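Local coordinates for protein alpha-1,4-endofucoidanase (Mariniflexile fucanivorans, PDB 6DLH) that hydrolyses fucoidan from within the chain, cleaving alpha-1,4-linked fucose units as a retaining glycoside hydrolase of family 107, and binds calcium ions, at residues Pro129-Ser132 with Trp133-Leu137; His313-Val316 with Val317-Thr321; Leu384-Asn388 with Leu389-Pro393. All coordinates share one frame; numbering follows the deposited sequence.

All three contacts lie in the part of the chain that holds the seven-stranded parallel sheet, probably the catalytic domain, and follow one another in series. Interaction 1 opens helix 129-139, which packs on strands 80-84 and 143-149 of that sheet; interaction 2 ends helix 307-321, next to edge strand 341-342; interaction 3 shapes the loop after strand 377-379. Interactions 1 and 3 have centres about 19 Å apart and nearest atoms about 7 Å apart; interaction 2 is about 33 and 34 Å from them between centres; none touches another. Two lie within helices that pack on the parallel sheet, consistent with a beta/alpha barrel, and the third is a surface turn.

Interaction 1 (Pro129-Ser132 with Trp133-Leu137); sequences PLLS and WLKAL
Trp-133 N, Leu-134 N, Lys-135 N and Ala-136 N donate to the carbonyl oxygens of Pro-129, Leu-130, Leu-131 and Ser-132, the i to i+4 ladder that starts helix 129-139; the bond from Trp-133 N to Pro-129 O is 3.0 Å long and nearly straight at 165°. The indole of Trp-133 folds back along the helix, its CG beside the backbone N and opposite the carbonyl carbon (chi1 -45°), and this lays one ring face against the first turn. Pro-129 O stands over that face, toward its rim, while Pro-129 CB meets CZ2 of Trp-133 at 3.6 Å. On the same face Leu-130 CA makes a CH-pi contact, 4.3 Å from the centroid of the Trp-133 six-membered ring. The side chain of Leu-130 runs roughly perpendicular to that of Trp-133, with CD1 of Leu-130 3.7 Å from CE3 of Trp-133, and its CG also touches CD1 of Leu-134 at 3.9 Å. Leu-131 and Lys-135 run alongside each other and point the same way. The indole NE1 bonds to Ile-63 O, which helps fix the rotation of a ring that also meets Trp-50 edge to face. Leu-134 packs on Tyr-216 and Ile-146, and Trp-133 on Leu-83. Helix 129-139 thus covers two neighbouring parallel strands, 80-84 and 143-149, with its apolar side, the layering of a beta-alpha-beta crossover.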
ATOM      1  N   PRO A 129      -4.017  -6.439  -0.254  1.00 36.56           N
ATOM      2  CA  PRO A 129      -2.939  -5.776   0.491  1.00 35.44           C
ATOM      3  C   PRO A 129      -3.416  -4.838   1.602  1.00 36.68           C
ATOM      4  O   PRO A 129      -2.837  -4.811   2.685  1.00 37.82           O
ATOM      5  CB  PRO A 129      -2.175  -4.987  -0.579  1.00 35.19           C
ATOM      6  CG  PRO A 129      -2.543  -5.662  -1.883  1.00 36.62           C
ATOM      7  CD  PRO A 129      -3.963  -6.152  -1.695  1.00 35.15           C
ATOM      8  N   LEU A 130      -4.498  -4.099   1.346  1.00 36.28           N
ATOM      9  CA  LEU A 130      -5.006  -3.137   2.311  1.00 37.21           C
ATOM     10  C   LEU A 130      -5.417  -3.832   3.608  1.00 39.12           C
ATOM     11  O   LEU A 130      -5.077  -3.353   4.689  1.00 43.68           O
ATOM     12  CB  LEU A 130      -6.168  -2.351   1.693  1.00 38.26           C
ATOM     13  CG  LEU A 130      -6.715  -1.202   2.539  1.00 38.88           C
ATOM     14  CD1 LEU A 130      -5.614  -0.218   2.916  1.00 37.48           C
ATOM     15  CD2 LEU A 130      -7.844  -0.486   1.814  1.00 38.77           C
ATOM     16  N   LEU A 131      -6.144  -4.954   3.502  1.00 37.52           N
ATOM     17  CA  LEU A 131      -6.583  -5.677   4.687  1.00 36.18           C
ATOM     18  C   LEU A 131      -5.370  -6.127   5.495  1.00 35.20           C
ATOM     19  O   LEU A 131      -5.405  -6.137   6.729  1.00 37.01           O
ATOM     20  CB  LEU A 131      -7.440  -6.885   4.287  1.00 38.63           C
ATOM     21  CG  LEU A 131      -7.947  -7.748   5.446  1.00 39.72           C
ATOM     22  CD1 LEU A 131      -8.778  -6.935   6.429  1.00 39.38           C
ATOM     23  CD2 LEU A 131      -8.744  -8.947   4.940  1.00 40.13           C
ATOM     24  N   SER A 132      -4.310  -6.512   4.779  1.00 31.85           N
ATOM     25  CA  SER A 132      -3.058  -6.885   5.414  1.00 32.67           C
ATOM     26  C   SER A 132      -2.548  -5.724   6.279  1.00 31.73           C
ATOM     27  O   SER A 132      -2.356  -5.878   7.492  1.00 29.27           O
ATOM     28  CB  SER A 132      -2.057  -7.318   4.375  1.00 31.51           C
ATOM     29  OG  SER A 132      -0.864  -7.769   4.989  1.00 35.72           O
ATOM     30  N   TRP A 133      -2.377  -4.555   5.642  1.00 30.26           N
ATOM     31  CA  TRP A 133      -1.836  -3.369   6.290  1.00 28.77           C
ATOM     32  C   TRP A 133      -2.724  -2.964   7.465  1.00 30.91           C
ATOM     33  O   TRP A 133      -2.225  -2.666   8.556  1.00 31.67           O
ATOM     34  CB  TRP A 133      -1.679  -2.218   5.290  1.00 28.43           C
ATOM     35  CG  TRP A 133      -1.066  -2.571   3.968  1.00 26.09           C
ATOM     36  CD1 TRP A 133      -0.209  -3.597   3.690  1.00 26.87           C
ATOM     37  CD2 TRP A 133      -1.230  -1.849   2.733  1.00 25.75           C
ATOM     38  NE1 TRP A 133       0.146  -3.579   2.366  1.00 25.84           N
ATOM     39  CE2 TRP A 133      -0.467  -2.517   1.753  1.00 25.13           C
ATOM     40  CE3 TRP A 133      -1.954  -0.709   2.360  1.00 25.58           C
ATOM     41  CZ2 TRP A 133      -0.407  -2.078   0.432  1.00 24.26           C
ATOM     42  CZ3 TRP A 133      -1.901  -0.280   1.052  1.00 24.52           C
ATOM     43  CH2 TRP A 133      -1.140  -0.960   0.100  1.00 24.06           C
ATOM     44  N   LEU A 134      -4.046  -3.000   7.246  1.00 31.22           N
ATOM     45  CA  LEU A 134      -5.011  -2.600   8.261  1.00 29.86           C
ATOM     46  C   LEU A 134      -4.849  -3.451   9.524  1.00 29.68           C
ATOM     47  O   LEU A 134      -4.882  -2.920  10.634  1.00 30.00           O
ATOM     48  CB  LEU A 134      -6.432  -2.713   7.688  1.00 29.62           C
ATOM     49  CG  LEU A 134      -6.866  -1.645   6.677  1.00 29.04           C
ATOM     50  CD1 LEU A 134      -8.232  -1.996   6.091  1.00 27.88           C
ATOM     51  CD2 LEU A 134      -6.909  -0.255   7.308  1.00 26.46           C
ATOM     52  N   LYS A 135      -4.666  -4.767   9.353  1.00 30.21           N
ATOM     53  CA  LYS A 135      -4.594  -5.689  10.482  1.00 31.92           C
ATOM     54  C   LYS A 135      -3.237  -5.591  11.175  1.00 29.02           C
ATOM     55  O   LYS A 135      -3.160  -5.660  12.398  1.00 30.72           O
ATOM     56  CB  LYS A 135      -4.936  -7.127  10.067  1.00 35.35           C
ATOM     57  CG  LYS A 135      -6.422  -7.388   9.844  1.00 40.91           C
ATOM     58  CD  LYS A 135      -6.737  -8.737   9.225  1.00 45.38           C
ATOM     59  CE  LYS A 135      -6.892  -9.829  10.263  1.00 48.21           C
ATOM     60  NZ  LYS A 135      -7.584 -11.015   9.705  1.00 51.19           N
ATOM     61  N   ALA A 136      -2.175  -5.416  10.388  1.00 28.22           N
ATOM     62  CA  ALA A 136      -0.837  -5.215  10.927  1.00 28.74           C
ATOM     63  C   ALA A 136      -0.782  -3.943  11.778  1.00 28.45           C
ATOM     64  O   ALA A 136      -0.134  -3.918  12.827  1.00 28.40           O
ATOM     65  CB  ALA A 136       0.172  -5.192   9.801  1.00 27.82           C
ATOM     66  N   LEU A 137      -1.494  -2.897  11.342  1.00 28.89           N
ATOM     67  CA  LEU A 137      -1.512  -1.645  12.079  1.00 28.85           C
ATOM     68  C   LEU A 137      -2.284  -1.816  13.384  1.00 30.37           C
ATOM     69  O   LEU A 137      -1.856  -1.317  14.428  1.00 30.69           O
ATOM     70  CB  LEU A 137      -2.116  -0.538  11.208  1.00 27.85           C
ATOM     71  CG  LEU A 137      -1.178   0.061  10.161  1.00 28.34           C
ATOM     72  CD1 LEU A 137      -1.947   0.961   9.198  1.00 27.15           C
ATOM     73  CD2 LEU A 137      -0.047   0.831  10.828  1.00 25.65           C
TER

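Interaction 2 (His313-Val316 with Val317-Thr321)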
ATOM      1  N   HIS A 313       3.853  27.573  10.012  1.00 21.38           N
ATOM      2  CA  HIS A 313       4.098  27.514  11.445  1.00 22.41           C
ATOM      3  C   HIS A 313       2.966  28.204  12.204  1.00 23.36           C
ATOM      4  O   HIS A 313       2.589  27.752  13.282  1.00 24.73           O
ATOM      5  CB  HIS A 313       5.485  28.051  11.848  1.00 22.54           C
ATOM      6  CG  HIS A 313       5.753  27.774  13.291  1.00 24.07           C
ATOM      7  ND1 HIS A 313       5.558  28.723  14.281  1.00 24.26           N
ATOM      8  CD2 HIS A 313       6.104  26.631  13.925  1.00 22.76           C
ATOM      9  CE1 HIS A 313       5.824  28.191  15.457  1.00 24.58           C
ATOM     10  NE2 HIS A 313       6.148  26.904  15.262  1.00 24.53           N
ATOM     11  N   ASP A 314       2.415  29.285  11.630  1.00 23.51           N
ATOM     12  CA  ASP A 314       1.242  29.946  12.196  1.00 23.36           C
ATOM     13  C   ASP A 314       0.032  29.015  12.190  1.00 22.72           C
ATOM     14  O   ASP A 314      -0.847  29.153  13.036  1.00 22.62           O
ATOM     15  CB  ASP A 314       0.911  31.270  11.493  1.00 23.49           C
ATOM     16  CG  ASP A 314       1.911  32.367  11.821  1.00 24.04           C
ATOM     17  OD1 ASP A 314       2.693  32.171  12.778  1.00 23.23           O
ATOM     18  OD2 ASP A 314       1.914  33.397  11.107  1.00 23.44           O
ATOM     19  N   LEU A 315      -0.023  28.090  11.223  1.00 21.82           N
ATOM     20  CA  LEU A 315      -1.105  27.117  11.184  1.00 22.08           C
ATOM     21  C   LEU A 315      -1.004  26.210  12.410  1.00 22.44           C
ATOM     22  O   LEU A 315      -2.004  25.890  13.046  1.00 23.89           O
ATOM     23  CB  LEU A 315      -1.030  26.316   9.876  1.00 20.84           C
ATOM     24  CG  LEU A 315      -2.148  25.296   9.628  1.00 20.98           C
ATOM     25  CD1 LEU A 315      -2.289  25.016   8.136  1.00 19.81           C
ATOM     26  CD2 LEU A 315      -1.882  23.992  10.369  1.00 19.54           C
ATOM     27  N   VAL A 316       0.220  25.796  12.732  1.00 21.86           N
ATOM     28  CA  VAL A 316       0.454  24.902  13.849  1.00 23.89           C
ATOM     29  C   VAL A 316       0.176  25.640  15.162  1.00 25.11           C
ATOM     30  O   VAL A 316      -0.440  25.079  16.067  1.00 23.50           O
ATOM     31  CB  VAL A 316       1.868  24.300  13.729  1.00 25.49           C
ATOM     32  CG1 VAL A 316       2.740  24.475  14.950  1.00 24.94           C
ATOM     33  CG2 VAL A 316       1.858  22.868  13.229  1.00 24.64           C
ATOM     34  N   VAL A 317       0.572  26.923  15.238  1.00 24.49           N
ATOM     35  CA  VAL A 317       0.302  27.734  16.414  1.00 24.82           C
ATOM     36  C   VAL A 317      -1.209  27.909  16.567  1.00 25.62           C
ATOM     37  O   VAL A 317      -1.720  27.834  17.681  1.00 25.13           O
ATOM     38  CB  VAL A 317       1.063  29.078  16.382  1.00 25.33           C
ATOM     39  CG1 VAL A 317       0.611  30.020  17.491  1.00 24.10           C
ATOM     40  CG2 VAL A 317       2.560  28.856  16.468  1.00 22.99           C
ATOM     41  N   PHE A 318      -1.916  28.093  15.442  1.00 25.13           N
ATOM     42  CA  PHE A 318      -3.372  28.194  15.442  1.00 25.02           C
ATOM     43  C   PHE A 318      -4.011  26.984  16.128  1.00 27.01           C
ATOM     44  O   PHE A 318      -5.024  27.119  16.816  1.00 26.19           O
ATOM     45  CB  PHE A 318      -3.922  28.335  14.019  1.00 23.76           C
ATOM     46  CG  PHE A 318      -5.405  28.617  13.936  1.00 23.16           C
ATOM     47  CD1 PHE A 318      -5.886  29.920  13.959  1.00 23.61           C
ATOM     48  CD2 PHE A 318      -6.325  27.585  13.841  1.00 22.22           C
ATOM     49  CE1 PHE A 318      -7.247  30.185  13.889  1.00 24.13           C
ATOM     50  CE2 PHE A 318      -7.688  27.847  13.778  1.00 23.54           C
ATOM     51  CZ  PHE A 318      -8.148  29.145  13.799  1.00 24.36           C
ATOM     52  N   MET A 319      -3.438  25.795  15.894  1.00 26.91           N
ATOM     53  CA  MET A 319      -3.951  24.555  16.455  1.00 27.34           C
ATOM     54  C   MET A 319      -3.760  24.572  17.969  1.00 26.73           C
ATOM     55  O   MET A 319      -4.642  24.156  18.712  1.00 27.32           O
ATOM     56  CB  MET A 319      -3.241  23.339  15.846  1.00 27.61           C
ATOM     57  CG  MET A 319      -3.686  23.033  14.425  1.00 29.60           C
ATOM     58  SD  MET A 319      -2.679  21.780  13.583  1.00 33.50           S
ATOM     59  CE  MET A 319      -2.982  20.341  14.601  1.00 29.75           C
ATOM     60  N   GLN A 320      -2.618  25.100  18.415  1.00 27.08           N
ATOM     61  CA  GLN A 320      -2.337  25.238  19.834  1.00 27.10           C
ATOM     62  C   GLN A 320      -3.286  26.243  20.490  1.00 28.68           C
ATOM     63  O   GLN A 320      -3.879  25.944  21.527  1.00 26.86           O
ATOM     64  CB  GLN A 320      -0.873  25.623  20.023  1.00 26.35           C
ATOM     65  CG  GLN A 320      -0.484  25.905  21.467  1.00 25.60           C
ATOM     66  CD  GLN A 320       0.966  26.312  21.506  1.00 26.85           C
ATOM     67  OE1 GLN A 320       1.828  25.538  21.931  1.00 26.66           O
ATOM     68  NE2 GLN A 320       1.248  27.514  21.016  1.00 24.02           N
ATOM     69  N   THR A 321      -3.430  27.433  19.884  1.00 30.18           N
ATOM     70  CA  THR A 321      -4.203  28.513  20.488  1.00 29.65           C
ATOM     71  C   THR A 321      -5.645  28.062  20.696  1.00 30.35           C
ATOM     72  O   THR A 321      -6.286  28.451  21.672  1.00 31.42           O
ATOM     73  CB  THR A 321      -4.150  29.800  19.653  1.00 29.46           C
ATOM     74  OG1 THR A 321      -2.766  30.110  19.500  1.00 28.37           O
ATOM     75  CG2 THR A 321      -4.865  30.969  20.305  1.00 28.68           C
TER
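His-313 turns its CG away from the backbone N (chi1 -171°), which swings the imidazole forward along the helix to Val-317, whose CG2 branch leans back beside its own backbone N. CE1 of His-313 and CG2 of Val-317 come within 3.5 Å, the methyl approaching the ring at a slant. A similar meeting takes place two residues further on between Leu-315 and Met-319: the leucine reaches forward, the methionine backward (chi1 -75°), and CD2 of Leu-315 lies 4.0 Å from SD of Met-319. Both contacts belong to the last turns of helix 307-321, which flanks strand 341-342 at the edge of the parallel sheet and lies beside helix 361-372. Phe-342 of that strand receives the side chains of Leu-315, Val-316 and Met-319. Toward helix 361-372, His-313 NE2 is hydrogen-bonded to Glu-366 OE1 and its ring stands T-shaped to Trp-367, which helps fix how the imidazole is turned against Val-317. The backbone beneath is regular: Val-317 N bonds to His-313 O at 2.9 Å, and Phe-318 N to Asp-314 O at 2.8 Å. Phe-318 sets its CB 3.3 Å from Leu-315 O, while the ring leads off to Asn-279 and Pro-280, about 6 Å from the side chain of Phe-327, a residue of a calcium site.

Interaction 3 (Leu384-Asn388 with Leu389-Pro393); sequences LVRTN and LENAP
Asn-388 and Asn-391 bracket a type I beta turn, and their side chains cross at about a right angle, the amide planes 70° apart. The turn forms the tip of a loop whose base is a classic beta bulge, with Val-385 and Arg-386 both facing Val-394. Within the turn Asn-391 N bonds to Asn-388 O at 3.0 Å, the donor standing above the carbonyl plane. With CG opposite its backbone N (chi1 -180°), Asn-388 carries OD1 over the start of the turn, where it accepts Glu-390 N at 2.8 Å and 157°; this second bond is an Asx turn superposed on the beta turn. Asn-388 therefore grips the corner with both its oxygens, and the Glu-390 carboxylate is held by a salt bridge from OE1 to Arg-54 and a hydrogen bond from OE2 to Asn-59. Arg-386 reaches the segment 389-393 at Ala-392: its chain bends at chi3 and sets the edge of the guanidinium against the backbone carbonyl of Ala-392, NH1 donating to Ala-392 O over a modelled 2.4 Å, a length so short that it is doubtful in detail. With an alanine in place of Arg-386, Ala-392 O would probably lose this charged donor and the segment 391-392 would be freer to shift. Behind this, Pro-393 CB lies against Arg-386 O at 3.6 Å. A single water joins the two asparagines, accepting from Asn-388 ND2 at 3.1 Å and from Asn-391 ND2 at 3.3 Å.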
ATOM      1  N   LEU A 384       9.476   7.514   2.557  1.00 25.08           N
ATOM      2  CA  LEU A 384      10.108   6.216   2.412  1.00 25.71           C
ATOM      3  C   LEU A 384      11.272   6.362   1.435  1.00 26.61           C
ATOM      4  O   LEU A 384      11.337   7.342   0.694  1.00 27.53           O
ATOM      5  CB  LEU A 384       9.067   5.220   1.895  1.00 26.31           C
ATOM      6  CG  LEU A 384       7.791   5.116   2.724  1.00 27.46           C
ATOM      7  CD1 LEU A 384       6.784   4.197   2.045  1.00 26.01           C
ATOM      8  CD2 LEU A 384       8.091   4.650   4.148  1.00 26.35           C
ATOM      9  N   VAL A 385      12.175   5.377   1.424  1.00 26.37           N
ATOM     10  CA  VAL A 385      13.400   5.468   0.639  1.00 27.81           C
ATOM     11  C   VAL A 385      13.109   5.430  -0.869  1.00 29.10           C
ATOM     12  O   VAL A 385      13.662   6.232  -1.615  1.00 29.20           O
ATOM     13  CB  VAL A 385      14.422   4.397   1.075  1.00 28.24           C
ATOM     14  CG1 VAL A 385      15.529   4.179   0.044  1.00 25.85           C
ATOM     15  CG2 VAL A 385      15.007   4.721   2.444  1.00 27.49           C
ATOM     16  N   ARG A 386      12.269   4.487  -1.321  1.00 30.01           N
ATOM     17  CA  ARG A 386      11.949   4.358  -2.734  1.00 31.95           C
ATOM     18  C   ARG A 386      10.545   3.774  -2.878  1.00 31.81           C
ATOM     19  O   ARG A 386      10.292   2.617  -2.536  1.00 31.36           O
ATOM     20  CB  ARG A 386      13.011   3.507  -3.443  1.00 36.25           C
ATOM     21  CG  ARG A 386      13.027   3.649  -4.960  1.00 39.76           C
ATOM     22  CD  ARG A 386      13.948   2.662  -5.661  1.00 41.64           C
ATOM     23  NE  ARG A 386      15.334   2.767  -5.240  1.00 45.81           N
ATOM     24  CZ  ARG A 386      16.013   1.819  -4.606  1.00 46.00           C
ATOM     25  NH1 ARG A 386      15.545   0.583  -4.541  1.00 44.43           N
ATOM     26  NH2 ARG A 386      17.159   2.115  -4.025  1.00 47.85           N
ATOM     27  N   THR A 387       9.627   4.584  -3.404  1.00 30.80           N
ATOM     28  CA  THR A 387       8.215   4.249  -3.326  1.00 31.08           C
ATOM     29  C   THR A 387       7.718   3.551  -4.593  1.00 31.37           C
ATOM     30  O   THR A 387       6.681   2.896  -4.556  1.00 32.12           O
ATOM     31  CB  THR A 387       7.381   5.496  -3.008  1.00 30.36           C
ATOM     32  OG1 THR A 387       7.705   6.469  -4.003  1.00 29.15           O
ATOM     33  CG2 THR A 387       7.642   6.034  -1.617  1.00 27.62           C
ATOM     34  N   ASN A 388       8.444   3.707  -5.708  1.00 33.89           N
ATOM     35  CA  ASN A 388       8.041   3.160  -7.000  1.00 34.76           C
ATOM     36  C   ASN A 388       8.151   1.634  -6.988  1.00 34.84           C
ATOM     37  O   ASN A 388       9.254   1.101  -6.949  1.00 34.22           O
ATOM     38  CB  ASN A 388       8.894   3.754  -8.124  1.00 36.04           C
ATOM     39  CG  ASN A 388       8.549   3.258  -9.516  1.00 37.01           C
ATOM     40  OD1 ASN A 388       7.739   2.347  -9.689  1.00 36.45           O
ATOM     41  ND2 ASN A 388       9.164   3.862 -10.518  1.00 34.33           N
ATOM     42  N   LEU A 389       7.006   0.944  -7.055  1.00 36.16           N
ATOM     43  CA  LEU A 389       6.958  -0.509  -6.964  1.00 38.26           C
ATOM     44  C   LEU A 389       7.617  -1.186  -8.168  1.00 40.69           C
ATOM     45  O   LEU A 389       7.910  -2.377  -8.110  1.00 41.50           O
ATOM     46  CB  LEU A 389       5.504  -0.973  -6.824  1.00 37.01           C
ATOM     47  CG  LEU A 389       4.788  -0.601  -5.524  1.00 37.42           C
ATOM     48  CD1 LEU A 389       3.304  -0.949  -5.602  1.00 35.48           C
ATOM     49  CD2 LEU A 389       5.425  -1.283  -4.324  1.00 34.94           C
ATOM     50  N   GLU A 390       7.848  -0.437  -9.255  1.00 42.38           N
ATOM     51  CA  GLU A 390       8.440  -0.998 -10.464  1.00 41.78           C
ATOM     52  C   GLU A 390       9.961  -0.841 -10.444  1.00 42.97           C
ATOM     53  O   GLU A 390      10.630  -1.263 -11.388  1.00 42.11           O
ATOM     54  CB  GLU A 390       7.883  -0.318 -11.719  1.00 41.58           C
ATOM     55  CG  GLU A 390       6.379  -0.462 -11.899  1.00 42.01           C
ATOM     56  CD  GLU A 390       5.774   0.364 -13.031  1.00 43.96           C
ATOM     57  OE1 GLU A 390       6.357   1.412 -13.392  1.00 40.88           O
ATOM     58  OE2 GLU A 390       4.714  -0.042 -13.555  1.00 44.70           O
ATOM     59  N   ASN A 391      10.503  -0.230  -9.379  1.00 40.08           N
ATOM     60  CA  ASN A 391      11.918   0.115  -9.338  1.00 39.63           C
ATOM     61  C   ASN A 391      12.520  -0.300  -7.995  1.00 39.69           C
ATOM     62  O   ASN A 391      13.102   0.524  -7.292  1.00 39.16           O
ATOM     63  CB  ASN A 391      12.141   1.603  -9.638  1.00 39.26           C
ATOM     64  CG  ASN A 391      13.585   1.990  -9.879  1.00 41.03           C
ATOM     65  OD1 ASN A 391      14.414   1.159 -10.240  1.00 43.06           O
ATOM     66  ND2 ASN A 391      13.895   3.265  -9.708  1.00 43.52           N
ATOM     67  N   ALA A 392      12.390  -1.587  -7.655  1.00 37.47           N
ATOM     68  CA  ALA A 392      13.011  -2.148  -6.463  1.00 37.11           C
ATOM     69  C   ALA A 392      12.628  -1.308  -5.245  1.00 35.21           C
ATOM     70  O   ALA A 392      13.475  -0.650  -4.651  1.00 34.26           O
ATOM     71  CB  ALA A 392      14.514  -2.230  -6.636  1.00 35.63           C
ATOM     72  N   PRO A 393      11.350  -1.327  -4.813  1.00 33.17           N
ATOM     73  CA  PRO A 393      10.898  -0.421  -3.760  1.00 33.00           C
ATOM     74  C   PRO A 393      11.593  -0.717  -2.431  1.00 34.37           C
ATOM     75  O   PRO A 393      11.928  -1.864  -2.133  1.00 33.17           O
ATOM     76  CB  PRO A 393       9.388  -0.703  -3.653  1.00 32.31           C
ATOM     77  CG  PRO A 393       9.215  -2.111  -4.199  1.00 33.08           C
ATOM     78  CD  PRO A 393      10.312  -2.282  -5.233  1.00 32.56           C
TER
HETATM   79  O   HOH W   1      11.414   5.242  -8.851  1.00 37.78           O